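Local structure of putative phosphinothricin n-acetyltransferase (Acinetobacter baylyi, 2JLM) at residues 11-14 with 19-22; 22-27 with 51-56; 26-31 with 36-41; 110-115 with 125-130. The protein probably transfers the acetyl group of acetyl-CoA to the amino group of L-methionine sulfone and L-methionine sulfoximine, as a member of the GNAT acetyltransferase family. All blocks are in the same frame, centred on the assembly; numbering follows the deposited sequence.

Interaction 1 (11-14 with 19-22); sequences RFVE and QHAL
Val-13 and Glu-14, at the end of strand 7-14, meet His-20 in the first turns of helix 17-34, the ring bridging the space between strand and helix. Along the strand the side chains alternate. Arg-11 pairs through its backbone with Val-67 of the adjoining strand, while Phe-12 turns its ring to helix 107-121, where it packs on His-110, Leu-111 and Glu-114. Val-13 therefore has its side chain on the other side of the strand, that of helix 17-34. Its branched methyls suit this place: CG1 lies 4.2 Å from His-20 NE2, approaching the imidazole obliquely. Glu-14 turns its side chain away from His-20 and salt-bridges Arg-118 through OE2, leaving its backbone to make the contact, with O 4.1 Å from His-20 CE1. The ring reaches the strand because His-20 CG stands anti to its own carbonyl carbon (chi1 -57°). Its rotation is probably steadied by Gln-19 CB, 3.4 Å above the plane of the His-20 ring and toward the rim, and by the backbone N-H of Thr-16, which bonds to His-20 ND1. Since ND1 is an acceptor here, a neutral His-20 would carry its proton on NE2, the nitrogen next to Val-13. The imidazole thus serves two chemistries at once, polar toward the turn while CE1 and NE2 meet the strand obliquely, by van der Waals packing alone. With it one side chain spans the 9.5 Å between the CA atoms of Glu-14 and His-20, joining strand 7-14 to the start of helix 17-34.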
loop_
_atom_site.group_PDB
_atom_site.type_symbol
_atom_site.label_atom_id
_atom_site.label_comp_id
_atom_site.label_asym_id
_atom_site.label_seq_id
_atom_site.Cartn_x
_atom_site.Cartn_y
_atom_site.Cartn_z
ATOM N N ARG D 11 -12.386 -2.554 -21.480
ATOM C CA ARG D 11 -12.440 -2.405 -20.034
ATOM C C ARG D 11 -11.121 -1.818 -19.546
ATOM O O ARG D 11 -10.128 -1.840 -20.270
ATOM C CB ARG D 11 -12.653 -3.761 -19.369
ATOM C CG ARG D 11 -11.426 -4.666 -19.477
ATOM C CD ARG D 11 -11.691 -6.047 -18.905
ATOM N NE ARG D 11 -10.787 -7.035 -19.488
ATOM C CZ ARG D 11 -9.760 -7.581 -18.843
ATOM N NH1 ARG D 11 -9.520 -7.251 -17.578
ATOM N NH2 ARG D 11 -8.981 -8.461 -19.459
ATOM N N PHE D 12 -11.120 -1.313 -18.315
ATOM C CA PHE D 12 -9.917 -0.775 -17.699
ATOM C C PHE D 12 -9.148 -1.882 -17.010
ATOM O O PHE D 12 -9.735 -2.815 -16.482
ATOM C CB PHE D 12 -10.265 0.321 -16.684
ATOM C CG PHE D 12 -10.722 1.603 -17.312
ATOM C CD1 PHE D 12 -11.873 2.232 -16.875
ATOM C CD2 PHE D 12 -9.990 2.183 -18.345
ATOM C CE1 PHE D 12 -12.291 3.418 -17.455
ATOM C CE2 PHE D 12 -10.399 3.369 -18.928
ATOM C CZ PHE D 12 -11.547 3.987 -18.492
ATOM N N VAL D 13 -7.826 -1.766 -17.022
ATOM C CA VAL D 13 -6.971 -2.671 -16.284
ATOM C C VAL D 13 -5.819 -1.900 -15.630
ATOM O O VAL D 13 -5.447 -0.823 -16.081
ATOM C CB VAL D 13 -6.379 -3.735 -17.214
ATOM C CG1 VAL D 13 -5.473 -3.077 -18.233
ATOM C CG2 VAL D 13 -5.600 -4.755 -16.414
ATOM N N GLU D 14 -5.267 -2.454 -14.560
ATOM C CA GLU D 14 -4.042 -1.940 -13.971
ATOM C C GLU D 14 -2.862 -2.597 -14.657
ATOM O O GLU D 14 -2.629 -3.791 -14.479
ATOM C CB GLU D 14 -4.005 -2.247 -12.471
ATOM C CG GLU D 14 -5.170 -1.635 -11.698
ATOM C CD GLU D 14 -5.262 -0.130 -11.914
ATOM O OE1 GLU D 14 -4.303 0.587 -11.562
ATOM O OE2 GLU D 14 -6.291 0.337 -12.442
ATOM N N GLN D 19 2.540 -8.376 -17.577
ATOM C CA GLN D 19 1.497 -8.507 -18.592
ATOM C C GLN D 19 1.598 -7.521 -19.756
ATOM O O GLN D 19 1.109 -7.803 -20.850
ATOM C CB GLN D 19 0.105 -8.376 -17.957
ATOM C CG GLN D 19 -0.270 -9.477 -16.983
ATOM C CD GLN D 19 -1.714 -9.372 -16.525
ATOM N N HIS D 20 2.222 -6.368 -19.533
ATOM C CA HIS D 20 2.060 -5.264 -20.479
ATOM C C HIS D 20 3.335 -4.606 -21.012
ATOM O O HIS D 20 3.260 -3.744 -21.889
ATOM C CB HIS D 20 1.137 -4.211 -19.868
ATOM C CG HIS D 20 -0.205 -4.746 -19.480
ATOM N ND1 HIS D 20 -0.566 -4.977 -18.170
ATOM C CD2 HIS D 20 -1.277 -5.100 -20.233
ATOM C CE1 HIS D 20 -1.802 -5.445 -18.131
ATOM N NE2 HIS D 20 -2.255 -5.527 -19.370
ATOM N N ALA D 21 4.495 -5.015 -20.501
ATOM C CA ALA D 21 5.769 -4.424 -20.914
ATOM C C ALA D 21 5.965 -4.356 -22.431
ATOM O O ALA D 21 6.392 -3.327 -22.959
ATOM C CB ALA D 21 6.939 -5.156 -20.269
ATOM N N LEU D 22 5.671 -5.449 -23.132
ATOM C CA LEU D 22 5.948 -5.496 -24.565
ATOM C C LEU D 22 5.029 -4.562 -25.328
ATOM O O LEU D 22 5.495 -3.741 -26.115
ATOM C CB LEU D 22 5.852 -6.921 -25.123
ATOM C CG LEU D 22 6.433 -7.105 -26.535
ATOM C CD1 LEU D 22 6.955 -8.516 -26.747
ATOM C CD2 LEU D 22 5.424 -6.741 -27.617
#

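Interaction 2 (22-27 with 51-56); sequences LEILEI and AWFATK
Ile-24 pushes its two branches against the aromatic pair Trp-52 and Phe-53 of helix 46-58. Its CD1 is 3.6 Å from Phe-53 CZ, the two side chains meeting head-on, and CG2 comes to 4.1 Å from Trp-52 CZ3, the isoleucine lying roughly perpendicular to the indole side chain. Both rings are met obliquely. The fork of a beta-branched residue suits the task: CG1 stands anti to the carbonyl carbon (chi1 -76°) and CG2 anti to the backbone N. CG2 meets the indole, while CD1, carried forward by the extended chi2, sits between the two rings, against Phe-53 CZ and also 4.1 Å from Trp-52 CZ3. The CA atoms of Ile-24 and Phe-53 stay 10.3 Å apart, a gap that large aromatic residues can fill from one side.

The rings also order each other. Trp-52 CE3 sits 3.7 Å above the centre of the Phe-53 ring, and Phe-53 CD1 lies in the indole plane at its edge, so the edge of one aromatic group is directed at the face of the other. On one indole face, Lys-56 CE rests 3.1 Å above the plane, near the rim; the amino group beyond it continues to Ser-78 OG. Phe-53 is further enclosed by Ala-21 and Glu-17, one and two turns back from Ile-24.

Beneath this apolar layer runs the sheet. Ile-24 and Ile-27 lie on Leu-73 and Phe-76 of strand 73-81, while Trp-52 and Phe-53 lie on Ile-63 of strand 63-68, so the two helices following the first strand pack together upon neighbouring strands.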
loop_
_atom_site.group_PDB
_atom_site.type_symbol
_atom_site.label_atom_id
_atom_site.label_comp_id
_atom_site.label_asym_id
_atom_site.label_seq_id
_atom_site.Cartn_x
_atom_site.Cartn_y
_atom_site.Cartn_z
ATOM N N LEU D 22 5.671 -5.449 -23.132
ATOM C CA LEU D 22 5.948 -5.496 -24.565
ATOM C C LEU D 22 5.029 -4.562 -25.328
ATOM O O LEU D 22 5.495 -3.741 -26.115
ATOM C CB LEU D 22 5.852 -6.921 -25.123
ATOM C CG LEU D 22 6.433 -7.105 -26.535
ATOM C CD1 LEU D 22 6.955 -8.516 -26.747
ATOM C CD2 LEU D 22 5.424 -6.741 -27.617
ATOM N N GLU D 23 3.725 -4.686 -25.092
ATOM C CA GLU D 23 2.746 -3.802 -25.732
ATOM C C GLU D 23 3.010 -2.327 -25.430
ATOM O O GLU D 23 3.006 -1.494 -26.337
ATOM C CB GLU D 23 1.323 -4.174 -25.318
ATOM C CG GLU D 23 0.705 -5.248 -26.182
ATOM C CD GLU D 23 -0.670 -5.647 -25.705
ATOM O OE1 GLU D 23 -1.639 -5.441 -26.466
ATOM O OE2 GLU D 23 -0.780 -6.154 -24.568
ATOM N N ILE D 24 3.230 -2.009 -24.158
ATOM C CA ILE D 24 3.591 -0.651 -23.771
ATOM C C ILE D 24 4.844 -0.199 -24.532
ATOM O O ILE D 24 4.896 0.904 -25.086
ATOM C CB ILE D 24 3.783 -0.525 -22.238
ATOM C CG1 ILE D 24 2.420 -0.503 -21.545
ATOM C CG2 ILE D 24 4.570 0.731 -21.896
ATOM C CD1 ILE D 24 2.490 -0.387 -20.052
ATOM N N LEU D 25 5.845 -1.065 -24.597
ATOM C CA LEU D 25 7.064 -0.714 -25.314
ATOM C C LEU D 25 6.792 -0.397 -26.786
ATOM O O LEU D 25 7.434 0.477 -27.363
ATOM C CB LEU D 25 8.115 -1.814 -25.180
ATOM C CG LEU D 25 9.408 -1.627 -25.977
ATOM C CD1 LEU D 25 10.128 -0.355 -25.570
ATOM C CD2 LEU D 25 10.308 -2.832 -25.789
ATOM N N GLU D 26 5.830 -1.088 -27.385
ATOM C CA GLU D 26 5.560 -0.923 -28.812
ATOM C C GLU D 26 4.775 0.356 -29.065
ATOM O O GLU D 26 4.925 1.011 -30.104
ATOM C CB GLU D 26 4.785 -2.125 -29.367
ATOM C CG GLU D 26 5.334 -3.494 -28.966
ATOM C CD GLU D 26 6.510 -3.945 -29.814
ATOM O OE1 GLU D 26 7.333 -4.743 -29.311
ATOM O OE2 GLU D 26 6.610 -3.509 -30.981
ATOM N N ILE D 27 3.927 0.706 -28.108
ATOM C CA ILE D 27 3.110 1.906 -28.211
ATOM C C ILE D 27 4.009 3.142 -28.050
ATOM O O ILE D 27 3.951 4.085 -28.847
ATOM C CB ILE D 27 1.952 1.840 -27.191
ATOM C CG1 ILE D 27 0.965 0.754 -27.634
ATOM C CG2 ILE D 27 1.245 3.178 -27.053
ATOM C CD1 ILE D 27 0.110 0.191 -26.530
ATOM N N ALA D 51 13.178 -0.268 -16.146
ATOM C CA ALA D 51 13.418 0.775 -15.155
ATOM C C ALA D 51 12.168 1.632 -15.039
ATOM O O ALA D 51 11.717 1.950 -13.939
ATOM C CB ALA D 51 14.613 1.627 -15.552
ATOM N N TRP D 52 11.621 1.999 -16.195
ATOM C CA TRP D 52 10.353 2.715 -16.269
ATOM C C TRP D 52 9.332 2.068 -15.341
ATOM O O TRP D 52 8.720 2.747 -14.520
ATOM C CB TRP D 52 9.845 2.713 -17.711
ATOM C CG TRP D 52 8.666 3.609 -17.995
ATOM C CD1 TRP D 52 8.697 4.947 -18.268
ATOM C CD2 TRP D 52 7.290 3.216 -18.080
ATOM N NE1 TRP D 52 7.425 5.414 -18.501
ATOM C CE2 TRP D 52 6.545 4.371 -18.394
ATOM C CE3 TRP D 52 6.617 2.002 -17.916
ATOM C CZ2 TRP D 52 5.164 4.346 -18.545
ATOM C CZ3 TRP D 52 5.241 1.981 -18.068
ATOM C CH2 TRP D 52 4.531 3.143 -18.379
ATOM N N PHE D 53 9.152 0.755 -15.451
ATOM C CA PHE D 53 8.188 0.088 -14.586
ATOM C C PHE D 53 8.590 0.211 -13.124
ATOM O O PHE D 53 7.740 0.404 -12.251
ATOM C CB PHE D 53 7.989 -1.372 -14.990
ATOM C CG PHE D 53 7.011 -1.550 -16.111
ATOM C CD1 PHE D 53 7.449 -1.655 -17.422
ATOM C CD2 PHE D 53 5.652 -1.584 -15.859
ATOM C CE1 PHE D 53 6.550 -1.808 -18.458
ATOM C CE2 PHE D 53 4.744 -1.738 -16.892
ATOM C CZ PHE D 53 5.194 -1.851 -18.193
ATOM N N ALA D 54 9.893 0.134 -12.872
ATOM C CA ALA D 54 10.413 0.189 -11.511
ATOM C C ALA D 54 10.077 1.520 -10.850
ATOM O O ALA D 54 9.555 1.561 -9.730
ATOM C CB ALA D 54 11.919 -0.050 -11.505
ATOM N N THR D 55 10.376 2.607 -11.553
ATOM C CA THR D 55 10.073 3.951 -11.070
ATOM C C THR D 55 8.612 4.079 -10.650
ATOM O O THR D 55 8.298 4.608 -9.577
ATOM C CB THR D 55 10.411 5.012 -12.139
ATOM O OG1 THR D 55 11.827 5.018 -12.369
ATOM C CG2 THR D 55 9.961 6.412 -11.693
ATOM N N LYS D 56 7.712 3.574 -11.483
ATOM C CA LYS D 56 6.291 3.741 -11.205
ATOM C C LYS D 56 5.833 2.908 -10.021
ATOM O O LYS D 56 4.968 3.344 -9.255
ATOM C CB LYS D 56 5.449 3.510 -12.466
ATOM C CG LYS D 56 5.351 4.789 -13.306
ATOM C CD LYS D 56 5.229 4.526 -14.782
ATOM C CE LYS D 56 5.535 5.794 -15.568
ATOM N NZ LYS D 56 4.912 6.992 -14.940
#

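Interaction 3 (26-31 with 36-41)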
loop_
_atom_site.group_PDB
_atom_site.type_symbol
_atom_site.label_atom_id
_atom_site.label_comp_id
_atom_site.label_asym_id
_atom_site.label_seq_id
_atom_site.Cartn_x
_atom_site.Cartn_y
_atom_site.Cartn_z
ATOM N N GLU D 26 5.830 -1.088 -27.385
ATOM C CA GLU D 26 5.560 -0.923 -28.812
ATOM C C GLU D 26 4.775 0.356 -29.065
ATOM O O GLU D 26 4.925 1.011 -30.104
ATOM C CB GLU D 26 4.785 -2.125 -29.367
ATOM C CG GLU D 26 5.334 -3.494 -28.966
ATOM C CD GLU D 26 6.510 -3.945 -29.814
ATOM O OE1 GLU D 26 7.333 -4.743 -29.311
ATOM O OE2 GLU D 26 6.610 -3.509 -30.981
ATOM N N ILE D 27 3.927 0.706 -28.108
ATOM C CA ILE D 27 3.110 1.906 -28.211
ATOM C C ILE D 27 4.009 3.142 -28.050
ATOM O O ILE D 27 3.951 4.085 -28.847
ATOM C CB ILE D 27 1.952 1.840 -27.191
ATOM C CG1 ILE D 27 0.965 0.754 -27.634
ATOM C CG2 ILE D 27 1.245 3.178 -27.053
ATOM C CD1 ILE D 27 0.110 0.191 -26.530
ATOM N N LEU D 28 4.886 3.111 -27.054
ATOM C CA LEU D 28 5.833 4.208 -26.861
ATOM C C LEU D 28 6.708 4.442 -28.088
ATOM O O LEU D 28 6.807 5.570 -28.591
ATOM C CB LEU D 28 6.709 3.956 -25.636
ATOM C CG LEU D 28 5.951 4.022 -24.309
ATOM C CD1 LEU D 28 6.918 3.984 -23.137
ATOM C CD2 LEU D 28 5.072 5.269 -24.249
ATOM N N ASN D 29 7.347 3.380 -28.570
ATOM C CA ASN D 29 8.265 3.523 -29.694
ATOM C C ASN D 29 7.582 4.051 -30.942
ATOM O O ASN D 29 8.194 4.785 -31.727
ATOM C CB ASN D 29 8.997 2.218 -29.975
ATOM C CG ASN D 29 9.960 1.858 -28.874
ATOM O OD1 ASN D 29 10.383 2.723 -28.106
ATOM N ND2 ASN D 29 10.308 0.581 -28.780
ATOM N N ASP D 30 6.310 3.707 -31.117
ATOM C CA ASP D 30 5.574 4.233 -32.259
ATOM C C ASP D 30 5.432 5.743 -32.132
ATOM O O ASP D 30 5.590 6.475 -33.113
ATOM C CB ASP D 30 4.192 3.601 -32.387
ATOM C CG ASP D 30 3.267 4.423 -33.268
ATOM O OD1 ASP D 30 3.395 4.363 -34.512
ATOM O OD2 ASP D 30 2.418 5.151 -32.712
ATOM N N ALA D 31 5.133 6.198 -30.917
ATOM C CA ALA D 31 4.982 7.624 -30.642
ATOM C C ALA D 31 6.315 8.349 -30.767
ATOM O O ALA D 31 6.365 9.506 -31.181
ATOM C CB ALA D 31 4.397 7.840 -29.260
ATOM N N THR D 36 5.463 14.062 -32.105
ATOM C CA THR D 36 6.116 14.943 -31.139
ATOM C C THR D 36 5.603 14.669 -29.729
ATOM O O THR D 36 5.770 15.492 -28.831
ATOM C CB THR D 36 5.873 16.434 -31.475
ATOM O OG1 THR D 36 4.467 16.709 -31.501
ATOM C CG2 THR D 36 6.465 16.785 -32.824
ATOM N N ALA D 37 4.983 13.506 -29.545
ATOM C CA ALA D 37 4.252 13.189 -28.316
ATOM C C ALA D 37 5.157 12.690 -27.201
ATOM O O ALA D 37 4.803 12.742 -26.020
ATOM N N LEU D 38 6.320 12.185 -27.582
ATOM C CA LEU D 38 7.339 11.831 -26.610
ATOM C C LEU D 38 8.610 12.505 -27.093
ATOM O O LEU D 38 8.839 12.612 -28.303
ATOM C CB LEU D 38 7.516 10.315 -26.533
ATOM C CG LEU D 38 7.758 9.730 -25.140
ATOM C CD1 LEU D 38 8.010 8.230 -25.224
ATOM C CD2 LEU D 38 8.907 10.436 -24.434
ATOM N N TYR D 39 9.429 12.986 -26.170
ATOM C CA TYR D 39 10.585 13.766 -26.590
ATOM C C TYR D 39 11.874 12.948 -26.692
ATOM O O TYR D 39 12.968 13.470 -26.490
ATOM C CB TYR D 39 10.739 15.036 -25.742
ATOM C CG TYR D 39 9.923 16.206 -26.272
ATOM C CD1 TYR D 39 10.440 17.497 -26.286
ATOM C CD2 TYR D 39 8.648 16.012 -26.786
ATOM C CE1 TYR D 39 9.691 18.570 -26.780
ATOM C CE2 TYR D 39 7.898 17.073 -27.284
ATOM C CZ TYR D 39 8.424 18.350 -27.279
ATOM O OH TYR D 39 7.680 19.410 -27.772
ATOM N N ASP D 40 11.725 11.668 -27.033
ATOM C CA ASP D 40 12.857 10.815 -27.400
ATOM C C ASP D 40 13.155 10.875 -28.897
ATOM O O ASP D 40 12.277 11.210 -29.699
ATOM C CB ASP D 40 12.578 9.360 -27.025
ATOM C CG ASP D 40 12.914 9.051 -25.589
ATOM O OD1 ASP D 40 12.216 9.567 -24.688
ATOM O OD2 ASP D 40 13.872 8.276 -25.368
ATOM N N TYR D 41 14.389 10.533 -29.267
ATOM C CA TYR D 41 14.770 10.394 -30.674
ATOM C C TYR D 41 14.782 8.925 -31.089
ATOM O O TYR D 41 14.202 8.549 -32.105
ATOM C CB TYR D 41 16.155 10.992 -30.938
ATOM C CG TYR D 41 16.228 12.490 -30.790
ATOM C CD1 TYR D 41 17.051 13.069 -29.836
ATOM C CD2 TYR D 41 15.474 13.329 -31.602
ATOM C CE1 TYR D 41 17.124 14.455 -29.690
ATOM C CE2 TYR D 41 15.536 14.716 -31.464
ATOM C CZ TYR D 41 16.366 15.270 -30.504
ATOM O OH TYR D 41 16.443 16.635 -30.357
#
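Leu-28 and Leu-38 are brought together by two differently turned side chains. In Leu-28 chi1 is -68°, with CG anti to the carbonyl carbon and beside the backbone N, the usual helical choice; CD1 continues the extended chain, and CD2, the side branch, is the methyl that meets Leu-38. Leu-38, in the loop after helix 17-34, has chi1 -142°, well away from a staggered value. Its side chain nevertheless sets out toward the helix, and CD1, here the methyl that prolongs the chain, comes to 4.3 Å from Leu-28 CD2. That is a loose van der Waals contact, methyl against methyl. Ala-31, one turn further along the helix, supplies the rest of the surface: its CA is 6.1 Å from that of Ala-37, and the small side chain of Ala-31 probably allows the returning loop this close. The carbonyl O of Ala-31 lies 4.5 Å from Leu-38 N, too far for a bond, and is taken instead by Ser-35 OG, which also bonds to Ala-37 N.

Tyr-97 of strand 91-98 touches Leu-28, Ala-31 and Leu-38 alike, covering the contact from the sheet side. Beyond Leu-38, Tyr-39 stacks on Tyr-88 of the third subunit.

Leucine and alanine are apt here, where the touching side chains are apolar and backbone groups of Ala-31 and Ala-37 find their partner in a serine. The link between helix and loop is therefore apolar at its centre, whereas the loop's course is probably helped by polar bonds at its margin.

Interaction 4 (110-115 with 125-130); sequences HLMNEL and HVMVGC
Met-112 and Leu-115 meet Met-127 with no flat group between them; the aromatic rings of both segments stand outside the junction. His-110 meets Phe-10, their planes at about 45°, and His-125 stacks on Trp-163 of the third subunit while its ND1 bonds to Thr-175 O. In the middle a single methyl does the work. Met-127 CE lies 4.1 Å from Leu-115 CD2 and equally 4.1 Å from Met-112 CE. The two thioether chains run antiparallel alongside each other, and Leu-115 comes across Met-127 at a slant. Met-127 leaves its strand extended and bends only at chi3 (60°), which swings the methyl out of line with the chain. Met-112 is folded at both chi2 and chi3, curling its methyl toward the strand.

These residues join the helix and the second strand of the beta-alpha-beta unit made by strand 91-98, helix 107-121 and strand 126-132, the part of the GNAT fold that usually carries the acetyl-CoA site. The long unbranched chain of Met-127, with Leu-115, spans the 9.9 Å between their CA atoms; Met-112 fills in beside them. His-94 of the first strand touches Met-112 and Leu-115, and Leu-145 packs on Met-112 as well.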
loop_
_atom_site.group_PDB
_atom_site.type_symbol
_atom_site.label_atom_id
_atom_site.label_comp_id
_atom_site.label_asym_id
_atom_site.label_seq_id
_atom_site.Cartn_x
_atom_site.Cartn_y
_atom_site.Cartn_z
ATOM N N HIS D 110 -11.511 8.556 -22.185
ATOM C CA HIS D 110 -11.837 7.540 -21.181
ATOM C C HIS D 110 -10.686 7.324 -20.202
ATOM O O HIS D 110 -10.880 7.327 -18.991
ATOM C CB HIS D 110 -12.145 6.191 -21.848
ATOM C CG HIS D 110 -13.392 6.191 -22.665
ATOM N ND1 HIS D 110 -14.615 6.559 -22.148
ATOM C CD2 HIS D 110 -13.614 5.855 -23.957
ATOM C CE1 HIS D 110 -15.534 6.456 -23.089
ATOM N NE2 HIS D 110 -14.953 6.030 -24.196
ATOM N N LEU D 111 -9.492 7.100 -20.739
ATOM C CA LEU D 111 -8.323 6.894 -19.901
ATOM C C LEU D 111 -8.050 8.130 -19.045
ATOM O O LEU D 111 -7.808 8.018 -17.838
ATOM C CB LEU D 111 -7.112 6.519 -20.753
ATOM C CG LEU D 111 -7.183 5.081 -21.286
ATOM C CD1 LEU D 111 -6.247 4.862 -22.476
ATOM C CD2 LEU D 111 -6.895 4.045 -20.175
ATOM N N MET D 112 -8.118 9.314 -19.653
ATOM C CA MET D 112 -7.929 10.542 -18.883
ATOM C C MET D 112 -8.966 10.659 -17.768
ATOM O O MET D 112 -8.631 10.996 -16.634
ATOM C CB MET D 112 -7.939 11.788 -19.776
ATOM C CG MET D 112 -6.604 12.051 -20.471
ATOM S SD MET D 112 -5.196 12.020 -19.337
ATOM C CE MET D 112 -5.689 13.324 -18.216
ATOM N N ASN D 113 -10.225 10.365 -18.077
ATOM C CA ASN D 113 -11.251 10.413 -17.047
ATOM C C ASN D 113 -10.934 9.486 -15.876
ATOM O O ASN D 113 -11.118 9.844 -14.714
ATOM C CB ASN D 113 -12.633 10.097 -17.620
ATOM C CG ASN D 113 -13.332 11.328 -18.173
ATOM O OD1 ASN D 113 -13.164 12.439 -17.664
ATOM N ND2 ASN D 113 -14.131 11.132 -19.216
ATOM N N GLU D 114 -10.468 8.287 -16.183
ATOM C CA GLU D 114 -10.154 7.327 -15.138
ATOM C C GLU D 114 -8.906 7.791 -14.356
ATOM O O GLU D 114 -8.873 7.725 -13.126
ATOM C CB GLU D 114 -9.986 5.929 -15.750
ATOM C CG GLU D 114 -10.017 4.766 -14.753
ATOM C CD GLU D 114 -11.413 4.456 -14.201
ATOM O OE1 GLU D 114 -12.404 5.105 -14.612
ATOM O OE2 GLU D 114 -11.515 3.550 -13.344
ATOM N N LEU D 115 -7.901 8.303 -15.063
ATOM C CA LEU D 115 -6.695 8.828 -14.408
ATOM C C LEU D 115 -7.007 9.985 -13.468
ATOM O O LEU D 115 -6.428 10.091 -12.392
ATOM C CB LEU D 115 -5.675 9.299 -15.441
ATOM C CG LEU D 115 -4.265 9.456 -14.882
ATOM C CD1 LEU D 115 -3.751 8.091 -14.442
ATOM C CD2 LEU D 115 -3.349 10.078 -15.913
ATOM N N HIS D 125 -3.031 17.617 -6.144
ATOM C CA HIS D 125 -3.610 18.950 -6.236
ATOM C C HIS D 125 -3.638 19.447 -7.672
ATOM O O HIS D 125 -4.611 20.063 -8.097
ATOM C CB HIS D 125 -2.840 19.942 -5.369
ATOM C CG HIS D 125 -3.472 21.298 -5.300
ATOM N ND1 HIS D 125 -4.779 21.492 -4.908
ATOM C CD2 HIS D 125 -2.970 22.535 -5.552
ATOM C CE1 HIS D 125 -5.059 22.787 -4.935
ATOM N NE2 HIS D 125 -3.980 23.438 -5.322
ATOM N N VAL D 126 -2.559 19.195 -8.409
ATOM C CA VAL D 126 -2.451 19.659 -9.784
ATOM C C VAL D 126 -1.936 18.555 -10.713
ATOM O O VAL D 126 -0.942 17.900 -10.423
ATOM C CB VAL D 126 -1.490 20.870 -9.905
ATOM C CG1 VAL D 126 -1.219 21.172 -11.354
ATOM C CG2 VAL D 126 -2.063 22.106 -9.207
ATOM N N MET D 127 -2.616 18.357 -11.835
ATOM C CA MET D 127 -2.093 17.508 -12.898
ATOM C C MET D 127 -1.614 18.393 -14.031
ATOM O O MET D 127 -2.359 19.246 -14.507
ATOM C CB MET D 127 -3.186 16.581 -13.424
ATOM C CG MET D 127 -3.758 15.641 -12.374
ATOM S SD MET D 127 -5.093 14.653 -13.069
ATOM C CE MET D 127 -4.252 13.783 -14.376
ATOM N N VAL D 128 -0.376 18.203 -14.466
ATOM C CA VAL D 128 0.146 18.980 -15.592
ATOM C C VAL D 128 0.333 18.107 -16.805
ATOM O O VAL D 128 0.983 17.061 -16.735
ATOM C CB VAL D 128 1.513 19.572 -15.277
ATOM C CG1 VAL D 128 2.088 20.276 -16.520
ATOM C CG2 VAL D 128 1.416 20.518 -14.089
ATOM N N GLY D 129 -0.226 18.541 -17.925
ATOM C CA GLY D 129 0.089 17.926 -19.203
ATOM C C GLY D 129 0.986 18.817 -20.053
ATOM O O GLY D 129 0.766 20.020 -20.178
ATOM N N CYS D 130 2.007 18.223 -20.643
ATOM C CA CYS D 130 2.892 18.959 -21.520
ATOM C C CYS D 130 2.687 18.519 -22.976
ATOM O O CYS D 130 2.983 17.388 -23.333
ATOM C CB CYS D 130 4.344 18.752 -21.091
ATOM S SG CYS D 130 5.519 19.703 -22.063
#

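In the fold
Helix 17-34 runs through three of the contacts: interaction 1 ties its start to the first strand, interaction 2 its middle to helix 46-58, and interaction 3 its later turns to the following loop. Ala-21 CA, 3.7 Å from Phe-53 CE1, joins the first two directly. Interaction 4 belongs to helix 107-121 and strand 126-132, yet it touches interaction 1 through Phe-12, on the side of strand 7-14 that looks to helix 107-121. Interactions 2, 3 and 4 are buried and apolar, aromatic in the first of these and aliphatic or thioether in the others. Interaction 1, partly exposed, mixes valine with a hydrogen-bonded histidine. Interactions 1 and 4 also reach the second subunit, interactions 3 and 4 the third.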